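Local coordinates for protein aeromonas extracellular serine protease (Aeromonas sobria, PDB 3HJR) that cleaves peptide bonds after Lys-Lys or Lys-Arg pairs as a calcium-binding, kexin-like secreted serine protease that cleaves host plasma proteins and probably promotes virulence, at residues Pro30-Gln35 and Gly131-Ala136; Gly66-Gly71 and Ala136-Leu141; Gln476-Leu481 and Leu528-Met533; Gly545-Glu550 and Trp588-Leu593. All blocks are in the same frame, centred on the assembly; numbering follows the deposited sequence.

Contact 1. Residues Pro30-Gln35 and Gly131-Ala136. With CA (calcium ion), chain B.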
loop_
_atom_site.group_PDB
_atom_site.type_symbol
_atom_site.label_atom_id
_atom_site.label_comp_id
_atom_site.label_asym_id
_atom_site.label_seq_id
_atom_site.Cartn_x
_atom_site.Cartn_y
_atom_site.Cartn_z
ATOM N N PRO A 30 -15.873 18.496 -16.256
ATOM C CA PRO A 30 -14.959 19.087 -17.237
ATOM C C PRO A 30 -13.517 18.537 -17.183
ATOM O O PRO A 30 -12.814 18.497 -18.210
ATOM C CB PRO A 30 -15.003 20.593 -16.941
ATOM C CG PRO A 30 -15.964 20.784 -15.812
ATOM C CD PRO A 30 -16.535 19.503 -15.406
ATOM N N LEU A 31 -13.078 18.080 -16.007
ATOM C CA LEU A 31 -11.714 17.580 -15.841
ATOM C C LEU A 31 -11.567 16.062 -15.989
ATOM O O LEU A 31 -10.457 15.548 -15.877
ATOM C CB LEU A 31 -11.175 17.947 -14.449
ATOM C CG LEU A 31 -10.438 19.287 -14.205
ATOM C CD1 LEU A 31 -10.498 20.285 -15.316
ATOM C CD2 LEU A 31 -10.840 19.901 -12.912
ATOM N N GLN A 32 -12.655 15.330 -16.209
ATOM C CA GLN A 32 -12.548 13.859 -16.141
ATOM C C GLN A 32 -11.631 13.226 -17.197
ATOM O O GLN A 32 -10.988 12.200 -16.945
ATOM C CB GLN A 32 -13.938 13.203 -16.097
ATOM C CG GLN A 32 -14.801 13.333 -17.334
ATOM C CD GLN A 32 -16.163 12.706 -17.150
ATOM O OE1 GLN A 32 -16.960 13.153 -16.299
ATOM N NE2 GLN A 32 -16.461 11.688 -17.954
ATOM N N ASP A 33 -11.548 13.824 -18.375
ATOM C CA ASP A 33 -10.678 13.284 -19.423
ATOM C C ASP A 33 -9.194 13.485 -19.125
ATOM O O ASP A 33 -8.348 13.004 -19.874
ATOM C CB ASP A 33 -11.006 13.880 -20.790
ATOM C CG ASP A 33 -12.300 13.352 -21.357
ATOM O OD1 ASP A 33 -12.919 14.086 -22.140
ATOM O OD2 ASP A 33 -12.776 12.233 -21.051
ATOM N N GLN A 34 -8.866 14.205 -18.059
ATOM C CA GLN A 34 -7.473 14.279 -17.617
ATOM C C GLN A 34 -7.236 13.476 -16.339
ATOM O O GLN A 34 -6.157 13.556 -15.759
ATOM C CB GLN A 34 -7.025 15.746 -17.453
ATOM C CG GLN A 34 -6.791 16.465 -18.780
ATOM C CD GLN A 34 -5.486 16.069 -19.403
ATOM O OE1 GLN A 34 -5.049 14.935 -19.223
ATOM N NE2 GLN A 34 -4.853 16.988 -20.133
ATOM N N GLN A 35 -8.244 12.720 -15.892
ATOM C CA GLN A 35 -8.084 11.711 -14.839
ATOM C C GLN A 35 -7.711 10.388 -15.524
ATOM O O GLN A 35 -8.584 9.540 -15.802
ATOM C CB GLN A 35 -9.378 11.569 -14.024
ATOM C CG GLN A 35 -9.767 12.847 -13.318
ATOM C CD GLN A 35 -11.088 12.697 -12.630
ATOM O OE1 GLN A 35 -12.108 13.130 -13.151
ATOM N NE2 GLN A 35 -11.093 11.987 -11.501
ATOM N N GLY A 131 -15.583 20.162 -12.091
ATOM C CA GLY A 131 -14.483 19.433 -11.494
ATOM C C GLY A 131 -14.302 18.054 -12.077
ATOM O O GLY A 131 -14.412 17.859 -13.284
ATOM N N THR A 132 -14.010 17.101 -11.205
ATOM C CA THR A 132 -13.655 15.732 -11.578
ATOM C C THR A 132 -14.810 14.792 -11.340
ATOM O O THR A 132 -15.873 15.206 -10.898
ATOM C CB THR A 132 -12.496 15.240 -10.707
ATOM O OG1 THR A 132 -12.802 15.500 -9.326
ATOM C CG2 THR A 132 -11.244 15.995 -10.997
ATOM N N LYS A 133 -14.563 13.518 -11.658
ATOM C CA LYS A 133 -15.459 12.417 -11.384
ATOM C C LYS A 133 -14.738 11.398 -10.497
ATOM O O LYS A 133 -13.621 10.930 -10.810
ATOM C CB LYS A 133 -15.923 11.768 -12.694
ATOM C CG LYS A 133 -17.074 10.755 -12.520
ATOM C CD LYS A 133 -17.343 9.986 -13.796
ATOM C CE LYS A 133 -18.671 9.307 -13.782
ATOM N NZ LYS A 133 -18.835 8.375 -14.888
ATOM N N GLY A 134 -15.365 11.070 -9.374
ATOM C CA GLY A 134 -14.779 10.093 -8.470
ATOM C C GLY A 134 -14.826 8.708 -9.092
ATOM O O GLY A 134 -15.623 8.438 -10.017
ATOM N N ILE A 135 -13.981 7.828 -8.575
ATOM C CA ILE A 135 -13.983 6.420 -8.960
ATOM C C ILE A 135 -15.334 5.827 -8.620
ATOM O O ILE A 135 -15.924 5.104 -9.430
ATOM C CB ILE A 135 -12.873 5.683 -8.239
ATOM C CG1 ILE A 135 -11.529 6.046 -8.872
ATOM C CG2 ILE A 135 -13.095 4.182 -8.285
ATOM C CD1 ILE A 135 -10.344 5.725 -8.007
ATOM N N ALA A 136 -15.804 6.164 -7.421
ATOM C CA ALA A 136 -17.102 5.766 -6.892
ATOM C C ALA A 136 -17.916 6.995 -6.513
ATOM O O ALA A 136 -18.073 7.315 -5.330
ATOM C CB ALA A 136 -16.916 4.846 -5.683
HETATM CA CA CA B . -17.675 16.613 -10.416
#

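Contact 2. Residues Gly66-Gly71 and Ala136-Leu141. Unlike the reference sequence in segment 66-71: Q70 (reference His).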
loop_
_atom_site.group_PDB
_atom_site.type_symbol
_atom_site.label_atom_id
_atom_site.label_comp_id
_atom_site.label_asym_id
_atom_site.label_seq_id
_atom_site.Cartn_x
_atom_site.Cartn_y
_atom_site.Cartn_z
ATOM N N GLY A 66 -23.850 1.930 -14.409
ATOM C CA GLY A 66 -24.443 2.560 -13.247
ATOM C C GLY A 66 -23.928 2.008 -11.934
ATOM O O GLY A 66 -24.448 2.374 -10.896
ATOM N N VAL A 67 -22.895 1.166 -11.980
ATOM C CA VAL A 67 -22.171 0.763 -10.783
ATOM C C VAL A 67 -21.246 1.910 -10.361
ATOM O O VAL A 67 -20.215 2.136 -10.961
ATOM C CB VAL A 67 -21.382 -0.555 -10.981
ATOM C CG1 VAL A 67 -20.607 -0.883 -9.738
ATOM C CG2 VAL A 67 -22.319 -1.697 -11.404
ATOM N N LEU A 68 -21.598 2.624 -9.298
ATOM C CA LEU A 68 -20.955 3.900 -8.945
ATOM C C LEU A 68 -20.663 4.052 -7.451
ATOM O O LEU A 68 -20.263 5.118 -7.023
ATOM C CB LEU A 68 -21.816 5.091 -9.411
ATOM C CG LEU A 68 -22.065 5.243 -10.914
ATOM C CD1 LEU A 68 -23.018 6.380 -11.214
ATOM C CD2 LEU A 68 -20.788 5.457 -11.665
ATOM N N GLY A 69 -20.872 3.009 -6.653
ATOM C CA GLY A 69 -20.568 3.086 -5.235
ATOM C C GLY A 69 -21.778 3.389 -4.387
ATOM O O GLY A 69 -21.610 3.599 -3.173
ATOM N N GLN A 70 -22.968 3.428 -5.008
ATOM C CA GLN A 70 -24.245 3.671 -4.311
ATOM C C GLN A 70 -24.375 2.865 -3.043
ATOM O O GLN A 70 -24.281 1.653 -3.098
ATOM C CB GLN A 70 -25.461 3.193 -5.137
ATOM C CG GLN A 70 -25.721 3.720 -6.435
ATOM C CD GLN A 70 -25.092 2.860 -7.487
ATOM O OE1 GLN A 70 -25.735 2.064 -8.197
ATOM N NE2 GLN A 70 -23.852 2.968 -7.540
ATOM N N GLY A 71 -24.667 3.505 -1.913
ATOM C CA GLY A 71 -24.948 2.780 -0.686
ATOM C C GLY A 71 -23.731 2.341 0.095
ATOM O O GLY A 71 -23.884 1.715 1.136
ATOM N N ALA A 136 -15.804 6.164 -7.421
ATOM C CA ALA A 136 -17.102 5.766 -6.892
ATOM C C ALA A 136 -17.916 6.995 -6.513
ATOM O O ALA A 136 -18.073 7.315 -5.330
ATOM C CB ALA A 136 -16.916 4.846 -5.683
ATOM N N PRO A 137 -18.439 7.681 -7.528
ATOM C CA PRO A 137 -19.091 8.982 -7.342
ATOM C C PRO A 137 -20.423 8.981 -6.617
ATOM O O PRO A 137 -20.985 10.081 -6.404
ATOM C CB PRO A 137 -19.251 9.492 -8.781
ATOM C CG PRO A 137 -19.341 8.276 -9.596
ATOM C CD PRO A 137 -18.369 7.290 -8.954
ATOM N N ARG A 138 -20.962 7.813 -6.269
ATOM C CA ARG A 138 -22.151 7.731 -5.414
ATOM C C ARG A 138 -21.873 7.137 -4.012
ATOM O O ARG A 138 -22.821 7.013 -3.221
ATOM C CB ARG A 138 -23.296 6.980 -6.100
ATOM C CG ARG A 138 -23.765 7.616 -7.440
ATOM C CD ARG A 138 -25.079 7.065 -8.002
ATOM N NE ARG A 138 -26.193 7.219 -7.061
ATOM C CZ ARG A 138 -27.285 6.472 -7.024
ATOM N NH1 ARG A 138 -27.484 5.489 -7.888
ATOM N NH2 ARG A 138 -28.204 6.714 -6.098
ATOM N N ALA A 139 -20.607 6.814 -3.694
ATOM C CA ALA A 139 -20.190 6.492 -2.308
ATOM C C ALA A 139 -20.363 7.721 -1.413
ATOM O O ALA A 139 -20.321 8.865 -1.886
ATOM C CB ALA A 139 -18.756 6.001 -2.234
ATOM N N GLN A 140 -20.572 7.471 -0.115
ATOM C CA GLN A 140 -20.737 8.517 0.879
ATOM C C GLN A 140 -19.536 8.537 1.810
ATOM O O GLN A 140 -19.109 7.488 2.290
ATOM C CB GLN A 140 -21.984 8.231 1.712
ATOM C CG GLN A 140 -23.252 8.299 0.902
ATOM C CD GLN A 140 -24.051 9.554 1.166
ATOM O OE1 GLN A 140 -23.766 10.596 0.570
ATOM N NE2 GLN A 140 -25.054 9.467 2.046
ATOM N N LEU A 141 -19.040 9.739 2.084
ATOM C CA LEU A 141 -17.785 9.959 2.830
ATOM C C LEU A 141 -17.996 10.517 4.226
ATOM O O LEU A 141 -18.926 11.275 4.465
ATOM C CB LEU A 141 -16.940 10.991 2.106
ATOM C CG LEU A 141 -16.490 10.696 0.668
ATOM C CD1 LEU A 141 -15.762 11.885 0.142
ATOM C CD2 LEU A 141 -15.609 9.470 0.609
HETATM O O HOH W 1 -26.065 4.503 -10.523
HETATM O O HOH W 2 -24.536 6.006 -1.385
#

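Contact 3. Residues Gln476-Leu481 and Leu528-Met533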
loop_
_atom_site.group_PDB
_atom_site.type_symbol
_atom_site.label_atom_id
_atom_site.label_comp_id
_atom_site.label_asym_id
_atom_site.label_seq_id
_atom_site.Cartn_x
_atom_site.Cartn_y
_atom_site.Cartn_z
ATOM N N GLN A 476 1.531 -15.051 8.156
ATOM C CA GLN A 476 2.225 -14.088 8.991
ATOM C C GLN A 476 3.382 -14.800 9.659
ATOM O O GLN A 476 3.296 -15.970 10.014
ATOM C CB GLN A 476 1.288 -13.518 10.053
ATOM C CG GLN A 476 0.181 -12.610 9.530
ATOM C CD GLN A 476 -0.781 -12.261 10.627
ATOM O OE1 GLN A 476 -1.238 -13.154 11.366
ATOM N NE2 GLN A 476 -1.069 -10.963 10.792
ATOM N N VAL A 477 4.475 -14.075 9.826
ATOM C CA VAL A 477 5.619 -14.563 10.549
ATOM C C VAL A 477 5.955 -13.487 11.593
ATOM O O VAL A 477 5.721 -12.307 11.340
ATOM C CB VAL A 477 6.737 -14.821 9.512
ATOM C CG1 VAL A 477 8.160 -14.873 10.073
ATOM C CG2 VAL A 477 6.408 -16.105 8.720
ATOM N N MET A 478 6.473 -13.893 12.750
ATOM C CA MET A 478 7.239 -12.989 13.630
ATOM C C MET A 478 8.649 -13.533 13.758
ATOM O O MET A 478 8.846 -14.743 13.853
ATOM C CB MET A 478 6.637 -12.911 15.023
ATOM C CG MET A 478 5.213 -12.379 15.058
ATOM S SD MET A 478 4.634 -11.948 16.686
ATOM C CE MET A 478 4.707 -10.054 16.589
ATOM N N VAL A 479 9.646 -12.667 13.770
ATOM C CA VAL A 479 11.031 -13.135 13.802
ATOM C C VAL A 479 11.833 -12.406 14.861
ATOM O O VAL A 479 11.683 -11.203 15.022
ATOM C CB VAL A 479 11.715 -12.979 12.442
ATOM C CG1 VAL A 479 11.733 -11.531 12.013
ATOM C CG2 VAL A 479 13.134 -13.539 12.442
ATOM N N SER A 480 12.654 -13.160 15.592
ATOM C CA SER A 480 13.612 -12.595 16.544
ATOM C C SER A 480 15.016 -13.108 16.212
ATOM O O SER A 480 15.216 -14.286 16.011
ATOM C CB SER A 480 13.239 -12.964 17.970
ATOM O OG SER A 480 12.011 -12.342 18.381
ATOM N N LEU A 481 15.988 -12.200 16.111
ATOM C CA LEU A 481 17.367 -12.574 15.853
ATOM C C LEU A 481 18.271 -11.445 16.330
ATOM O O LEU A 481 17.807 -10.309 16.493
ATOM C CB LEU A 481 17.577 -12.849 14.354
ATOM C CG LEU A 481 17.270 -11.737 13.342
ATOM C CD1 LEU A 481 18.409 -10.733 13.264
ATOM C CD2 LEU A 481 16.970 -12.353 11.970
ATOM N N LEU A 528 16.190 -8.070 15.425
ATOM C CA LEU A 528 14.725 -8.141 15.369
ATOM C C LEU A 528 14.209 -8.767 16.642
ATOM O O LEU A 528 14.796 -9.722 17.148
ATOM C CB LEU A 528 14.250 -8.994 14.194
ATOM C CG LEU A 528 14.912 -8.654 12.843
ATOM C CD1 LEU A 528 14.374 -9.557 11.723
ATOM C CD2 LEU A 528 14.729 -7.167 12.498
ATOM N N ARG A 529 13.107 -8.206 17.111
ATOM C CA ARG A 529 12.357 -8.734 18.242
ATOM C C ARG A 529 10.878 -8.808 17.907
ATOM O O ARG A 529 10.142 -7.811 17.994
ATOM C CB ARG A 529 12.606 -7.861 19.459
ATOM C CG ARG A 529 14.026 -7.979 20.000
ATOM C CD ARG A 529 14.372 -9.399 20.483
ATOM N NE ARG A 529 15.635 -9.505 21.207
ATOM C CZ ARG A 529 16.834 -9.617 20.659
ATOM N NH1 ARG A 529 16.956 -9.652 19.353
ATOM N NH2 ARG A 529 17.908 -9.745 21.434
ATOM N N ASP A 530 10.424 -10.016 17.577
ATOM C CA ASP A 530 9.034 -10.247 17.216
ATOM C C ASP A 530 8.610 -9.306 16.076
ATOM O O ASP A 530 7.478 -8.777 16.107
ATOM C CB ASP A 530 8.136 -10.097 18.457
ATOM C CG ASP A 530 8.142 -11.329 19.340
ATOM O OD1 ASP A 530 8.578 -12.406 18.907
ATOM O OD2 ASP A 530 7.673 -11.311 20.501
ATOM N N MET A 531 9.516 -9.065 15.111
ATOM C CA MET A 531 9.142 -8.249 13.957
ATOM C C MET A 531 8.173 -9.058 13.099
ATOM O O MET A 531 8.506 -10.160 12.697
ATOM C CB MET A 531 10.328 -7.836 13.091
ATOM C CG MET A 531 9.899 -6.870 12.011
ATOM S SD MET A 531 11.277 -6.299 11.010
ATOM C CE MET A 531 10.555 -6.291 9.408
ATOM N N ARG A 532 7.006 -8.490 12.807
ATOM C CA ARG A 532 5.979 -9.149 11.991
ATOM C C ARG A 532 6.145 -8.848 10.495
ATOM O O ARG A 532 6.434 -7.702 10.091
ATOM C CB ARG A 532 4.564 -8.785 12.488
ATOM C CG ARG A 532 3.455 -9.704 11.937
ATOM C CD ARG A 532 2.108 -9.420 12.524
ATOM N NE ARG A 532 1.711 -8.039 12.322
ATOM C CZ ARG A 532 0.693 -7.449 12.905
ATOM N NH1 ARG A 532 0.437 -6.179 12.668
ATOM N NH2 ARG A 532 -0.065 -8.108 13.754
ATOM N N MET A 533 5.992 -9.900 9.673
ATOM C CA MET A 533 5.936 -9.793 8.212
ATOM C C MET A 533 4.804 -10.672 7.685
ATOM O O MET A 533 4.411 -11.641 8.352
ATOM C CB MET A 533 7.231 -10.241 7.582
ATOM C CG MET A 533 8.411 -9.411 8.021
ATOM S SD MET A 533 10.000 -10.157 7.847
ATOM C CE MET A 533 10.105 -11.079 9.216
HETATM O O HOH W 3 9.753 -13.923 17.104
#

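Contact 4. Residues Gly545-Glu550 and Trp588-Leu593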
loop_
_atom_site.group_PDB
_atom_site.type_symbol
_atom_site.label_atom_id
_atom_site.label_comp_id
_atom_site.label_asym_id
_atom_site.label_seq_id
_atom_site.Cartn_x
_atom_site.Cartn_y
_atom_site.Cartn_z
ATOM N N GLY A 545 2.257 -29.463 5.699
ATOM C CA GLY A 545 3.651 -29.720 5.409
ATOM C C GLY A 545 4.590 -28.775 6.122
ATOM O O GLY A 545 4.196 -27.961 6.931
ATOM N N THR A 546 5.858 -28.876 5.772
ATOM C CA THR A 546 6.893 -28.127 6.431
ATOM C C THR A 546 7.119 -26.787 5.765
ATOM O O THR A 546 7.392 -26.719 4.543
ATOM C CB THR A 546 8.169 -28.956 6.480
ATOM O OG1 THR A 546 7.974 -30.068 7.365
ATOM C CG2 THR A 546 9.315 -28.175 7.081
ATOM N N TRP A 547 6.996 -25.740 6.575
ATOM C CA TRP A 547 7.346 -24.370 6.178
ATOM C C TRP A 547 8.742 -24.036 6.727
ATOM O O TRP A 547 9.104 -24.435 7.855
ATOM C CB TRP A 547 6.310 -23.391 6.732
ATOM C CG TRP A 547 4.958 -23.533 6.128
ATOM C CD1 TRP A 547 4.055 -24.511 6.379
ATOM C CD2 TRP A 547 4.372 -22.675 5.146
ATOM N NE1 TRP A 547 2.934 -24.327 5.603
ATOM C CE2 TRP A 547 3.111 -23.207 4.832
ATOM C CE3 TRP A 547 4.811 -21.527 4.460
ATOM C CZ2 TRP A 547 2.262 -22.616 3.905
ATOM C CZ3 TRP A 547 3.978 -20.937 3.553
ATOM C CH2 TRP A 547 2.697 -21.486 3.278
ATOM N N ARG A 548 9.521 -23.277 5.954
ATOM C CA ARG A 548 10.904 -23.000 6.305
ATOM C C ARG A 548 11.173 -21.502 6.302
ATOM O O ARG A 548 10.945 -20.829 5.290
ATOM C CB ARG A 548 11.857 -23.642 5.315
ATOM C CG ARG A 548 11.579 -25.070 4.892
ATOM C CD ARG A 548 12.500 -25.555 3.765
ATOM N NE ARG A 548 13.893 -25.329 4.120
ATOM C CZ ARG A 548 14.662 -26.168 4.791
ATOM N NH1 ARG A 548 14.208 -27.343 5.194
ATOM N NH2 ARG A 548 15.906 -25.827 5.065
ATOM N N LEU A 549 11.688 -21.004 7.413
ATOM C CA LEU A 549 12.229 -19.660 7.481
ATOM C C LEU A 549 13.682 -19.762 7.116
ATOM O O LEU A 549 14.395 -20.596 7.639
ATOM C CB LEU A 549 12.087 -19.073 8.879
ATOM C CG LEU A 549 12.476 -17.598 8.933
ATOM C CD1 LEU A 549 11.356 -16.744 8.335
ATOM C CD2 LEU A 549 12.768 -17.148 10.372
ATOM N N GLU A 550 14.123 -18.949 6.155
ATOM C CA GLU A 550 15.525 -18.973 5.731
ATOM C C GLU A 550 16.092 -17.561 5.779
ATOM O O GLU A 550 15.560 -16.660 5.156
ATOM C CB GLU A 550 15.669 -19.607 4.343
ATOM C CG GLU A 550 15.335 -21.101 4.380
ATOM C CD GLU A 550 15.660 -21.862 3.114
ATOM O OE1 GLU A 550 16.266 -21.294 2.201
ATOM O OE2 GLU A 550 15.310 -23.062 3.051
ATOM N N TRP A 588 11.199 -17.828 15.863
ATOM C CA TRP A 588 10.223 -17.345 14.909
ATOM C C TRP A 588 8.880 -18.027 15.104
ATOM O O TRP A 588 8.802 -19.104 15.680
ATOM C CB TRP A 588 10.744 -17.480 13.483
ATOM C CG TRP A 588 10.728 -18.856 12.911
ATOM C CD1 TRP A 588 11.522 -19.903 13.280
ATOM C CD2 TRP A 588 9.896 -19.337 11.850
ATOM N NE1 TRP A 588 11.232 -21.003 12.515
ATOM C CE2 TRP A 588 10.235 -20.692 11.636
ATOM C CE3 TRP A 588 8.872 -18.771 11.080
ATOM C CZ2 TRP A 588 9.616 -21.481 10.657
ATOM C CZ3 TRP A 588 8.258 -19.556 10.093
ATOM C CH2 TRP A 588 8.632 -20.895 9.897
ATOM N N SER A 589 7.824 -17.386 14.609
ATOM C CA SER A 589 6.472 -17.906 14.766
ATOM C C SER A 589 5.786 -17.848 13.399
ATOM O O SER A 589 6.050 -16.934 12.602
ATOM C CB SER A 589 5.683 -17.070 15.778
ATOM O OG SER A 589 6.083 -17.305 17.138
ATOM N N LEU A 590 4.893 -18.805 13.137
ATOM C CA LEU A 590 4.176 -18.873 11.838
ATOM C C LEU A 590 2.692 -18.920 12.093
ATOM O O LEU A 590 2.243 -19.707 12.916
ATOM C CB LEU A 590 4.583 -20.112 11.031
ATOM C CG LEU A 590 3.777 -20.397 9.747
ATOM C CD1 LEU A 590 4.021 -19.323 8.679
ATOM C CD2 LEU A 590 4.110 -21.814 9.233
ATOM N N ARG A 591 1.934 -18.109 11.356
ATOM C CA ARG A 591 0.476 -18.146 11.429
ATOM C C ARG A 591 -0.079 -18.236 10.016
ATOM O O ARG A 591 0.162 -17.367 9.175
ATOM C CB ARG A 591 -0.084 -16.919 12.076
ATOM C CG ARG A 591 -1.541 -17.006 12.212
ATOM C CD ARG A 591 -2.120 -15.663 12.413
ATOM N NE ARG A 591 -3.116 -15.675 13.423
ATOM C CZ ARG A 591 -3.555 -14.575 14.019
ATOM N NH1 ARG A 591 -4.472 -14.688 14.947
ATOM N NH2 ARG A 591 -3.063 -13.369 13.695
ATOM N N VAL A 592 -0.824 -19.296 9.771
ATOM C CA VAL A 592 -1.423 -19.519 8.475
ATOM C C VAL A 592 -2.894 -19.107 8.574
ATOM O O VAL A 592 -3.614 -19.556 9.471
ATOM C CB VAL A 592 -1.329 -20.993 8.067
ATOM C CG1 VAL A 592 -2.034 -21.225 6.710
ATOM C CG2 VAL A 592 0.135 -21.455 7.977
ATOM N N LEU A 593 -3.304 -18.231 7.663
ATOM C CA LEU A 593 -4.655 -17.726 7.558
ATOM C C LEU A 593 -5.190 -18.266 6.233
ATOM O O LEU A 593 -4.595 -18.061 5.170
ATOM C CB LEU A 593 -4.655 -16.184 7.546
ATOM C CG LEU A 593 -3.928 -15.576 8.747
ATOM C CD1 LEU A 593 -3.519 -14.139 8.528
ATOM C CD2 LEU A 593 -4.857 -15.648 9.895
#

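Contact 1. Residues Pro30-Gln35 and Gly131-Ala136
The side-chain amide of Q35 bonds the backbone N and O of K133, and T132 CB packs against it. OE1 takes the N-H of K133 at 2.9 Å, in the carbonyl plane and on a lone pair, with an N-H...O angle of 172°. Q35 NE2 gives a hydrogen to K133 O at 2.8 Å, and this acceptor sits 19° out of the amide plane. T132 CB lies 3.3 Å from Q35 OE1. The Y37 hydroxyl is a second hydrogen-bond partner of NE2. The other amide, that of Q32, lies with OE1 4.0 Å from K133 CB, but its stronger partner is N29. Further back along the chain, L31 N donates to G131 O at 3.0 Å. L31 CB rests on T132 CG2 at 4.0 Å. On the same residue, T132 O binds the calcium ion at 2.3 Å, together with N29, D87, V126, N128 and I130. The two bonds of the Q35 amide thus grip the N-H and the C=O of K133, one in each of the peptide groups flanking its CA. This doubly bonded residue directly follows the calcium ligand T132, consistent with a stiffened loop.

Contact 2. Residues Gly66-Gly71 and Ala136-Leu141
Two connecting loops of the subtilisin domain meet here, and L68 and R138 carry the contact. G66-G71 leads from helix 60-65 into strand 73-77. A136-L141 leads into strand 140-144, the neighbour of 73-77 in the parallel sheet. G66 ends the helix in a Schellman motif, and A136 to A139 form a type I beta turn. R138 N, inside that turn, donates to L68 O at 2.9 Å, with the donor tilted 33° from the carbonyl plane. The L68 side chain covers the turn. Its CD2 touches P137 CG at 3.8 Å, and the two side chains cross at about a right angle. L68 CB lies 3.7 Å from R138 CG, where the arginine chain is still aliphatic. G69 O receives a CA-H...O contact from A139 CA at 3.3 Å. One water donates to G66 O and accepts from R138 NH1, in the plane of the guanidinium. A second water accepts from G71 N and donates to R138 O. R138 is therefore tied by its backbone N, its backbone O and its guanidinium. The direct bond fixes the turn to L68, the waters bridge polar groups beside the exposed R138 and G71, and L68 and P137 supply the apolar part.

Contact 3. Residues Gln476-Leu481 and Leu528-Met533
V479 and M533 meet in a row of apolar side chains, on the face that also carries V477, L481 and M531. V479 CB lies 4.1 Å from M533 CE. Its CG1 branch then wedges between two neighbours, 3.3 Å from M533 CE and 3.3 Å from L528 CD1. Both pairs are tighter than usual van der Waals contact. The torsion explains this: CG1 sits between the backbone N and the carbonyl carbon (chi1 60°), which turns it toward L528 and M533 of the partner strand. L481 continues the row, side by side with L528, with CD2 3.8 Å from L528 CD1. The other face carries M478 and R532. R532 lies alongside Q476, their amide and guanidinium planes 16° apart. The ends of both reach S251, and R532 also forms a salt bridge to D197, so here the P-domain meets the subtilisin domain.

The backbones pair antiparallel. V477 and M533 exchange two hydrogen bonds, with V477 N to M533 O at 2.8 Å. V479 and M531 exchange two more, each 3.0 Å long and more bent. L481 N also reaches L528 O. R529 NH1 bonds to that oxygen from the opposite face of the carbonyl plane, and R529 NH2 forms a salt bridge to D482.

S480 OG accepts from D530 N at 2.9 Å, and a water joins OG to D530 OD1. D530 has a positive phi of 54°. D530 and M531 both face V479, which makes a G1 beta bulge. The strand turns its corner here. The pair belongs to the P-domain beta sandwich, its apolar face turned toward L493 and I491 of the other sheet.

Contact 4. Residues Gly545-Glu550 and Trp588-Leu593
The CB of L549 stands over the W588 indole, 3.6 Å from the centroid of its six-membered ring and only 9° off the ring normal, a CH-pi contact. In a second one, L590 CD2 sits over one face of the W547 indole, 4.1 Å from the centroid of the five-membered ring and 29° off the normal. The two pairs are reciprocal: each strand offers one tryptophan and one leucine. F538 also meets the W547 ring, edge-to-face.

Apolar packing fills in around the rings. L549 CD2 rests on W588 CG at 3.7 Å, as the leucine and the indole run alongside, pointing opposite ways. L590 CD2 approaches W547 CG at 3.6 Å, the leucine lying roughly perpendicular to the tryptophan side chain. W588 has its CG between the backbone N and the carbonyl carbon (chi1 76°), and its ring lies flat against L549.

The strands are not paired with each other. Their axes come within 9.2 Å, and they belong to two sheets packed face to face, as in the beta sandwich of the P-domain. Strand 545-553 lies between 460-466 and 489-494 in one sheet. Strand 583-594 borders 472-482 in the other.

Polar contacts are few. W547 O lies loosely at the edge of the W588 ring, 4.1 Å from CZ2. W547 NE1 bonds to A543 O. W588 NE1 has a weak hydrogen bond to S462. On the side of strand 545-550 turned away from the core, R548 NE and E550 OE2 form a salt bridge of 2.9 Å. E550 OE2 lies close to the guanidinium plane, and E550 also pairs with R500.

Overall arrangement
From the N terminus, the chain passes 30-35 and then 66-71 before it reaches 131-141. Contact 1 closes the loop from 30-35 to 131-136. Contact 2 closes that from 66-71 to 136-141. The two cross and share A136, and together they tie the N-terminal loops to the calcium loop and the edge of the parallel sheet in the subtilisin domain. After the rest of that domain, the chain enters the P-domain. Contact 3 closes the loop between 476-481 and 528-533, pairing strands of one sheet. Contact 4 follows in series, packing 545-550 of the other sheet on 588-593 of that one. Probable backbone hydrogen bonds link the two, Q476 O with R591 N and M478 O with S589 N.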